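Local coordinates for carboxypeptidase D (Drosophila melanogaster, PDB 3MN8), which trims C-terminal arginine or lysine from peptides and proteins as a zinc metallocarboxypeptidase, this chain being its first carboxypeptidase-like domain, at residues P38-Q43 / K310-S315; R68-R73 / Q195-A200; G102-G107 / V163-A168. All blocks are in the same frame, centred on the assembly; numbering follows the deposited sequence.

Contact 1: residues P38-Q43 / K310-S315; sequences PHYASQ and KYPAAS
The Tyr40 ring receives the edge of the Tyr311 ring over one face, off centre toward the rim: Tyr311 CE2 comes down to 3.3 Å from Tyr40 CE1. The centroids are 4.9 Å apart and the planes meet at 88°, a T-shaped (edge-to-face) pair in which Tyr40 supplies the face and Tyr311 the edge.

At the edge of Tyr40, near its plane, sits the carbonyl oxygen of Pro312. The phenol donates to it, Tyr40 OH to Pro312 O being 2.9 Å, and approaches from above the carbonyl plane, 60° out of it. Tyr40 OH also makes a weak hydrogen bond with Thr105 OG1, so the buried hydroxyl has partners on two loops. The pyrrolidine of Pro312 packs there too, its CD 3.4 Å from Tyr40 OH.

CG of Tyr311 stands anti to the backbone N (chi1 -156°), beside the carbonyl carbon, and it is the outer part of the ring, at CE2, that reaches Tyr40. Nearer the surface the methyl of Ala314 packs on Pro38: its CB lies 3.3 Å from Pro38 O and 4.0 Å from Pro38 CB. Helix 145-149 brings Tyr148 against both tyrosines, and Leu317 at the start of helix 317-333 touches Tyr40.

This is loop-on-loop packing in the M14 peptidase domain. The lead-in to helix 43-56 is laid on the connection that follows strand 300-305, the strand ending at the predicted proton donor/acceptor Glu305. The Tyr311 side chain comes within about 7 Å of that of the zinc ligand Glu104 and about 11 Å from the zinc itself, so this packing lies in the shell around the metal site and not in it.

Contact 2: residues R68-R73 / Q195-A200; sequences RSLEGR and QPETAA
The type I beta turn from Ser69 to Gly72, at the tip of the hairpin between strands 61-68 and 74-80, leans on Pro196 and Glu197 in the first turn of helix 196-205. Leu70 carries the apolar half: its side chain lies roughly perpendicular to that of Pro196, with Leu70 CD2 3.5 Å from Pro196 CG. Just beside them, Pro196 CB packs against the carbonyl of Arg68, with Arg68 O 3.4 Å away.

The polar half belongs to Glu197. Its chain bends at chi2 (88°), which turns CD back toward the hairpin. OE1 takes the backbone N-H of Leu70 in a weak hydrogen bond, Leu70 N to Glu197 OE1 being 3.3 Å with an angle of 152° at the hydrogen, and also lies 3.2 Å from Ser69 CB. The other oxygen, OE2, is bound by the amide of Asn167, which reaches Gln195 OE1 as well. An alanine at Glu197 would remove the carboxylate, which would probably leave Leu70 N without this acceptor and the Asn167 amide with one partner fewer.

The turn is also braced from within. Ser69 OG accepts the N-H of Arg73, with Arg73 N 3.1 Å from Ser69 OG, and weakly that of Glu71, while its strongest partner is Asp146. Across the base, Ser69 N binds Arg73 O at 2.8 Å.

Strand 61-68 is one of the two edge strands of the eight-stranded sheet, so the contact lies at the sheet's margin. Helix 196-205 rests on strand 74-80, where Leu75 meets Glu197 and Ala200, while helix 145-149 holds the turn through Asp146, which forms a salt bridge with Arg73.

Contact 3: residues G102-G107 / V163-A168; sequences GDETVG and VGRGNA. With ZN (zinc ion), chain F; GEM ((2-guanidinoethylmercapto)succinic acid), chain G.
With CG anti to its backbone N (chi1 178°) and the chain running straight on to NE, Arg165 reaches Glu104, whose CG is anti to its carbonyl carbon (chi1 -57°) with the chain extended beyond. The two side chains meet beside the zinc ion, Arg165 NH1 lying 3.3 Å from Glu104 OE2. Both carboxylate oxygens of Glu104 bind the zinc, OE1 and OE2 each 2.0 Å from it. One carboxylate of the inhibitor GEM also binds the zinc, through O13 at 2.1 Å and, more loosely, O12.

Glu104 and His101 form the HxxE zinc motif of M14 peptidases, and His217 is the third protein ligand. Arg165 grips the inhibitor twice: NH1 donates to GEM O13 at 3.2 Å, and NH2 to O15 of the other carboxylate at 2.8 Å, where O15 sits at the guanidinium edge, near its plane. Asp172 forms a salt bridge with the same NH2 and is likely to hold the guanidinium in place.

Farther along, the two loops meet backbone to backbone. Gly102 N makes a weak hydrogen bond to Arg165 O at 3.4 Å, and a CB on Gly102 would run into Gly164 O. Asp103, its OD1 hydrogen-bonded by Ser158, lays its carboxylate beside Arg165 CB, OD1 to CB being 3.2 Å.

How the contacts relate
From the N terminus the chain passes residues 38-43, then 68-73, then 102-107, and meets their partners in reverse order: 163-168, 195-200 and 310-315. Contact 3 therefore closes the innermost loop, contact 2 encloses it, and contact 1 closes the outermost, with no crossing. Contact 1 ties the entry to helix 43-56 to the exit from strand 300-305, contact 2 the first hairpin to helix 196-205, and contact 3 the zinc loop to the long loop before that helix. Contact 3 touches both others: Lys310 O lies 3.1 Å from Thr105 N, probably hydrogen-bonded, and Ala168 CB packs 3.6 Å from Leu70 CD1.

Contact 1: residues P38-Q43 / K310-S315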
# COMPACT_ATOMS: atom_id res chain seq x y z
N PRO A 38 -19.75 11.60 -12.93
CA PRO A 38 -19.38 10.23 -12.58
C PRO A 38 -19.20 9.35 -13.81
O PRO A 38 -20.09 9.25 -14.66
CB PRO A 38 -20.58 9.74 -11.76
CG PRO A 38 -21.30 10.99 -11.33
CD PRO A 38 -21.08 11.97 -12.43
N HIS A 39 -18.04 8.71 -13.90
CA HIS A 39 -17.71 7.86 -15.03
C HIS A 39 -16.39 7.12 -14.77
O HIS A 39 -15.57 7.56 -13.95
CB HIS A 39 -17.62 8.69 -16.32
CG HIS A 39 -16.37 9.50 -16.44
ND1 HIS A 39 -16.06 10.52 -15.57
CD2 HIS A 39 -15.36 9.45 -17.34
CE1 HIS A 39 -14.90 11.05 -15.93
NE2 HIS A 39 -14.46 10.43 -17.00
N TYR A 40 -16.18 6.01 -15.45
CA TYR A 40 -14.92 5.28 -15.29
C TYR A 40 -13.86 5.82 -16.24
O TYR A 40 -14.09 5.91 -17.44
CB TYR A 40 -15.12 3.77 -15.47
CG TYR A 40 -15.73 3.09 -14.25
CD1 TYR A 40 -17.04 2.64 -14.25
CD2 TYR A 40 -14.99 2.94 -13.08
CE1 TYR A 40 -17.59 2.03 -13.13
CE2 TYR A 40 -15.54 2.34 -11.96
CZ TYR A 40 -16.83 1.89 -11.99
OH TYR A 40 -17.36 1.30 -10.86
N ALA A 41 -12.70 6.19 -15.70
CA ALA A 41 -11.63 6.72 -16.54
C ALA A 41 -10.94 5.61 -17.34
O ALA A 41 -10.51 4.59 -16.79
CB ALA A 41 -10.62 7.49 -15.70
N SER A 42 -10.86 5.80 -18.66
CA SER A 42 -10.22 4.82 -19.53
C SER A 42 -8.71 4.92 -19.41
O SER A 42 -8.19 5.82 -18.77
CB SER A 42 -10.64 5.05 -20.99
OG SER A 42 -10.06 6.23 -21.52
N GLN A 43 -8.00 3.99 -20.04
CA GLN A 43 -6.55 4.09 -20.11
C GLN A 43 -6.15 5.45 -20.65
O GLN A 43 -5.34 6.13 -20.03
CB GLN A 43 -5.98 2.99 -20.99
CG GLN A 43 -4.46 2.94 -21.00
CD GLN A 43 -3.88 2.66 -19.61
OE1 GLN A 43 -4.51 2.03 -18.76
NE2 GLN A 43 -2.65 3.13 -19.39
N LYS A 310 -18.25 -6.16 -7.91
CA LYS A 310 -16.90 -5.97 -8.45
C LYS A 310 -16.81 -4.74 -9.35
O LYS A 310 -15.91 -3.92 -9.20
CB LYS A 310 -16.45 -7.23 -9.20
CG LYS A 310 -16.31 -8.45 -8.32
CD LYS A 310 -15.78 -9.66 -9.09
CE LYS A 310 -15.05 -10.64 -8.14
NZ LYS A 310 -14.38 -11.79 -8.82
N TYR A 311 -17.74 -4.63 -10.29
CA TYR A 311 -17.76 -3.53 -11.26
C TYR A 311 -19.09 -2.79 -11.24
O TYR A 311 -19.94 -3.06 -12.08
CB TYR A 311 -17.53 -4.08 -12.68
CG TYR A 311 -16.96 -3.08 -13.67
CD1 TYR A 311 -16.15 -3.51 -14.72
CD2 TYR A 311 -17.22 -1.72 -13.57
CE1 TYR A 311 -15.61 -2.62 -15.64
CE2 TYR A 311 -16.67 -0.82 -14.48
CZ TYR A 311 -15.87 -1.28 -15.51
OH TYR A 311 -15.33 -0.40 -16.43
N PRO A 312 -19.28 -1.87 -10.28
CA PRO A 312 -20.56 -1.16 -10.19
C PRO A 312 -20.65 -0.06 -11.25
O PRO A 312 -19.71 0.11 -12.03
CB PRO A 312 -20.54 -0.55 -8.78
CG PRO A 312 -19.27 -1.09 -8.11
CD PRO A 312 -18.34 -1.48 -9.22
N ALA A 313 -21.77 0.66 -11.27
CA ALA A 313 -21.98 1.74 -12.24
C ALA A 313 -21.45 3.06 -11.70
O ALA A 313 -21.37 3.26 -10.48
CB ALA A 313 -23.46 1.87 -12.61
N ALA A 314 -21.10 3.96 -12.61
CA ALA A 314 -20.52 5.25 -12.25
C ALA A 314 -21.26 5.99 -11.12
O ALA A 314 -20.63 6.49 -10.19
CB ALA A 314 -20.42 6.14 -13.48
N SER A 315 -22.59 6.05 -11.20
CA SER A 315 -23.39 6.82 -10.24
C SER A 315 -23.09 6.39 -8.82
O SER A 315 -23.33 7.14 -7.87
CB SER A 315 -24.90 6.65 -10.53
OG SER A 315 -25.32 5.30 -10.39

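Contact 2: residues R68-R73 / Q195-A200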
# COMPACT_ATOMS: atom_id res chain seq x y z
N ARG A 68 5.01 -1.94 -19.09
CA ARG A 68 3.88 -2.06 -19.98
C ARG A 68 3.21 -3.44 -19.88
O ARG A 68 3.85 -4.43 -19.50
CB ARG A 68 4.31 -1.75 -21.41
CG ARG A 68 4.00 -0.33 -21.86
CD ARG A 68 4.94 0.08 -22.98
NE ARG A 68 4.56 1.35 -23.59
CZ ARG A 68 5.42 2.30 -23.96
NH1 ARG A 68 6.72 2.13 -23.79
NH2 ARG A 68 4.97 3.41 -24.51
N SER A 69 1.92 -3.49 -20.19
CA SER A 69 1.14 -4.71 -20.17
C SER A 69 1.42 -5.52 -21.44
O SER A 69 2.12 -5.06 -22.35
CB SER A 69 -0.33 -4.37 -20.11
OG SER A 69 -0.80 -3.95 -21.38
N LEU A 70 0.88 -6.73 -21.49
CA LEU A 70 1.03 -7.58 -22.68
C LEU A 70 0.67 -6.81 -23.93
O LEU A 70 1.35 -6.90 -24.96
CB LEU A 70 0.14 -8.82 -22.58
CG LEU A 70 0.58 -9.90 -21.61
CD1 LEU A 70 -0.46 -11.01 -21.51
CD2 LEU A 70 1.91 -10.48 -22.05
N GLU A 71 -0.41 -6.05 -23.84
CA GLU A 71 -0.99 -5.44 -25.03
C GLU A 71 -0.57 -3.99 -25.21
O GLU A 71 -1.24 -3.22 -25.91
CB GLU A 71 -2.50 -5.59 -24.98
CG GLU A 71 -2.93 -7.04 -24.91
CD GLU A 71 -4.43 -7.18 -24.86
OE1 GLU A 71 -5.07 -6.36 -24.16
OE2 GLU A 71 -4.95 -8.09 -25.53
N GLY A 72 0.53 -3.62 -24.56
CA GLY A 72 1.18 -2.34 -24.79
C GLY A 72 0.76 -1.19 -23.90
O GLY A 72 1.31 -0.09 -23.99
N ARG A 73 -0.22 -1.42 -23.04
CA ARG A 73 -0.71 -0.36 -22.18
C ARG A 73 0.28 0.01 -21.08
O ARG A 73 0.89 -0.86 -20.45
CB ARG A 73 -2.06 -0.77 -21.58
CG ARG A 73 -3.04 -1.21 -22.65
CD ARG A 73 -4.39 -1.48 -22.04
NE ARG A 73 -5.14 -2.42 -22.88
CZ ARG A 73 -6.03 -2.05 -23.79
NH1 ARG A 73 -6.66 -2.97 -24.51
NH2 ARG A 73 -6.30 -0.77 -23.97
N GLN A 195 4.23 -12.56 -15.42
CA GLN A 195 3.51 -11.62 -16.25
C GLN A 195 4.19 -10.25 -16.18
O GLN A 195 4.68 -9.83 -15.13
CB GLN A 195 2.05 -11.52 -15.84
CG GLN A 195 1.32 -12.85 -15.88
CD GLN A 195 1.35 -13.54 -17.24
OE1 GLN A 195 0.95 -12.96 -18.25
NE2 GLN A 195 1.79 -14.79 -17.26
N PRO A 196 4.23 -9.57 -17.33
CA PRO A 196 4.84 -8.25 -17.49
C PRO A 196 4.46 -7.41 -16.29
O PRO A 196 5.29 -6.74 -15.68
CB PRO A 196 4.13 -7.68 -18.73
CG PRO A 196 3.74 -8.86 -19.50
CD PRO A 196 3.46 -9.96 -18.52
N GLU A 197 3.18 -7.45 -15.96
CA GLU A 197 2.62 -6.56 -14.97
C GLU A 197 3.20 -6.88 -13.61
O GLU A 197 3.54 -6.00 -12.84
CB GLU A 197 1.09 -6.68 -14.96
CG GLU A 197 0.39 -6.22 -16.25
CD GLU A 197 0.27 -7.34 -17.29
OE1 GLU A 197 -0.27 -7.06 -18.40
OE2 GLU A 197 0.70 -8.48 -16.99
N THR A 198 3.31 -8.18 -13.33
CA THR A 198 3.88 -8.64 -12.08
C THR A 198 5.33 -8.17 -12.01
O THR A 198 5.73 -7.48 -11.07
CB THR A 198 3.86 -10.18 -12.02
OG1 THR A 198 2.58 -10.68 -12.45
CG2 THR A 198 4.17 -10.66 -10.60
N ALA A 199 6.12 -8.56 -13.01
CA ALA A 199 7.54 -8.19 -13.07
C ALA A 199 7.75 -6.71 -12.82
O ALA A 199 8.62 -6.32 -12.04
CB ALA A 199 8.13 -8.59 -14.44
N ALA A 200 6.96 -5.87 -13.48
CA ALA A 200 7.06 -4.43 -13.32
C ALA A 200 6.93 -4.05 -11.85
O ALA A 200 7.73 -3.28 -11.31
CB ALA A 200 5.97 -3.73 -14.14

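Contact 3: residues G102-G107 / V163-A168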
# COMPACT_ATOMS: atom_id res chain seq x y z
N GLY A 102 -8.73 -6.77 -13.07
CA GLY A 102 -9.35 -5.82 -13.98
C GLY A 102 -10.85 -5.58 -13.80
O GLY A 102 -11.34 -4.49 -14.09
N ASP A 103 -11.58 -6.59 -13.34
CA ASP A 103 -13.03 -6.44 -13.14
C ASP A 103 -13.40 -5.90 -11.76
O ASP A 103 -14.57 -5.69 -11.47
CB ASP A 103 -13.73 -7.78 -13.41
CG ASP A 103 -13.02 -8.96 -12.77
OD1 ASP A 103 -13.30 -10.10 -13.18
OD2 ASP A 103 -12.19 -8.75 -11.85
N GLU A 104 -12.40 -5.69 -10.91
CA GLU A 104 -12.61 -5.07 -9.60
C GLU A 104 -12.17 -3.62 -9.70
O GLU A 104 -10.97 -3.31 -9.57
CB GLU A 104 -11.82 -5.80 -8.53
CG GLU A 104 -12.14 -7.29 -8.43
CD GLU A 104 -11.16 -8.00 -7.53
OE1 GLU A 104 -10.39 -7.31 -6.85
OE2 GLU A 104 -11.14 -9.25 -7.53
N THR A 105 -13.14 -2.74 -9.90
CA THR A 105 -12.91 -1.42 -10.48
C THR A 105 -13.02 -0.20 -9.56
O THR A 105 -12.44 0.84 -9.84
CB THR A 105 -13.89 -1.23 -11.66
OG1 THR A 105 -15.24 -1.36 -11.19
CG2 THR A 105 -13.65 -2.29 -12.73
N VAL A 106 -13.76 -0.31 -8.46
CA VAL A 106 -13.99 0.86 -7.59
C VAL A 106 -12.66 1.49 -7.11
O VAL A 106 -12.46 2.70 -7.22
CB VAL A 106 -14.91 0.51 -6.39
CG1 VAL A 106 -15.14 1.74 -5.49
CG2 VAL A 106 -16.24 -0.06 -6.88
N GLY A 107 -11.76 0.66 -6.58
CA GLY A 107 -10.46 1.13 -6.12
C GLY A 107 -9.79 1.98 -7.18
O GLY A 107 -9.21 3.04 -6.89
N VAL A 163 -12.63 -13.99 -17.23
CA VAL A 163 -12.08 -13.06 -18.20
C VAL A 163 -12.23 -11.63 -17.69
O VAL A 163 -13.28 -11.22 -17.17
CB VAL A 163 -12.73 -13.21 -19.58
CG1 VAL A 163 -12.52 -11.95 -20.41
CG2 VAL A 163 -12.19 -14.46 -20.29
N GLY A 164 -11.14 -10.88 -17.81
CA GLY A 164 -11.07 -9.52 -17.29
C GLY A 164 -10.38 -9.48 -15.93
O GLY A 164 -9.69 -8.51 -15.60
N ARG A 165 -10.58 -10.53 -15.14
CA ARG A 165 -9.96 -10.62 -13.83
C ARG A 165 -8.45 -10.77 -14.00
O ARG A 165 -7.68 -9.98 -13.47
CB ARG A 165 -10.55 -11.79 -13.03
CG ARG A 165 -9.93 -11.99 -11.65
CD ARG A 165 -10.60 -13.13 -10.88
NE ARG A 165 -9.71 -13.69 -9.86
CZ ARG A 165 -9.74 -13.36 -8.57
NH1 ARG A 165 -10.61 -12.47 -8.13
NH2 ARG A 165 -8.90 -13.93 -7.71
N GLY A 166 -8.03 -11.78 -14.76
CA GLY A 166 -6.61 -12.01 -15.00
C GLY A 166 -6.17 -11.09 -16.12
O GLY A 166 -6.99 -10.33 -16.65
N ASN A 167 -4.89 -11.14 -16.49
CA ASN A 167 -4.39 -10.27 -17.55
C ASN A 167 -4.82 -10.79 -18.92
O ASN A 167 -5.80 -11.54 -19.03
CB ASN A 167 -2.87 -10.03 -17.46
CG ASN A 167 -2.04 -11.26 -17.78
OD1 ASN A 167 -2.57 -12.32 -18.14
ND2 ASN A 167 -0.73 -11.12 -17.66
N ALA A 168 -4.10 -10.37 -19.95
CA ALA A 168 -4.49 -10.73 -21.31
C ALA A 168 -4.21 -12.20 -21.60
O ALA A 168 -4.80 -12.77 -22.52
CB ALA A 168 -3.80 -9.83 -22.33
ZN ZN F . -9.41 -9.03 -6.47
C8 GEM G . -8.60 -12.41 -3.08
S7 GEM G . -7.35 -11.36 -2.40
C6 GEM G . -8.06 -11.00 -0.82
C5 GEM G . -8.44 -12.24 -0.02
N3 GEM G . -7.20 -12.89 0.38
C1 GEM G . -7.07 -14.09 0.94
N4 GEM G . -5.87 -14.56 1.26
N2 GEM G . -8.15 -14.83 1.19
C9 GEM G . -8.04 -13.01 -4.34
O14 GEM G . -6.92 -12.62 -4.73
O15 GEM G . -8.70 -13.89 -4.95
C10 GEM G . -9.94 -11.69 -3.34
C11 GEM G . -9.95 -10.64 -4.44
O12 GEM G . -10.45 -9.52 -4.16
O13 GEM G . -9.51 -10.92 -5.58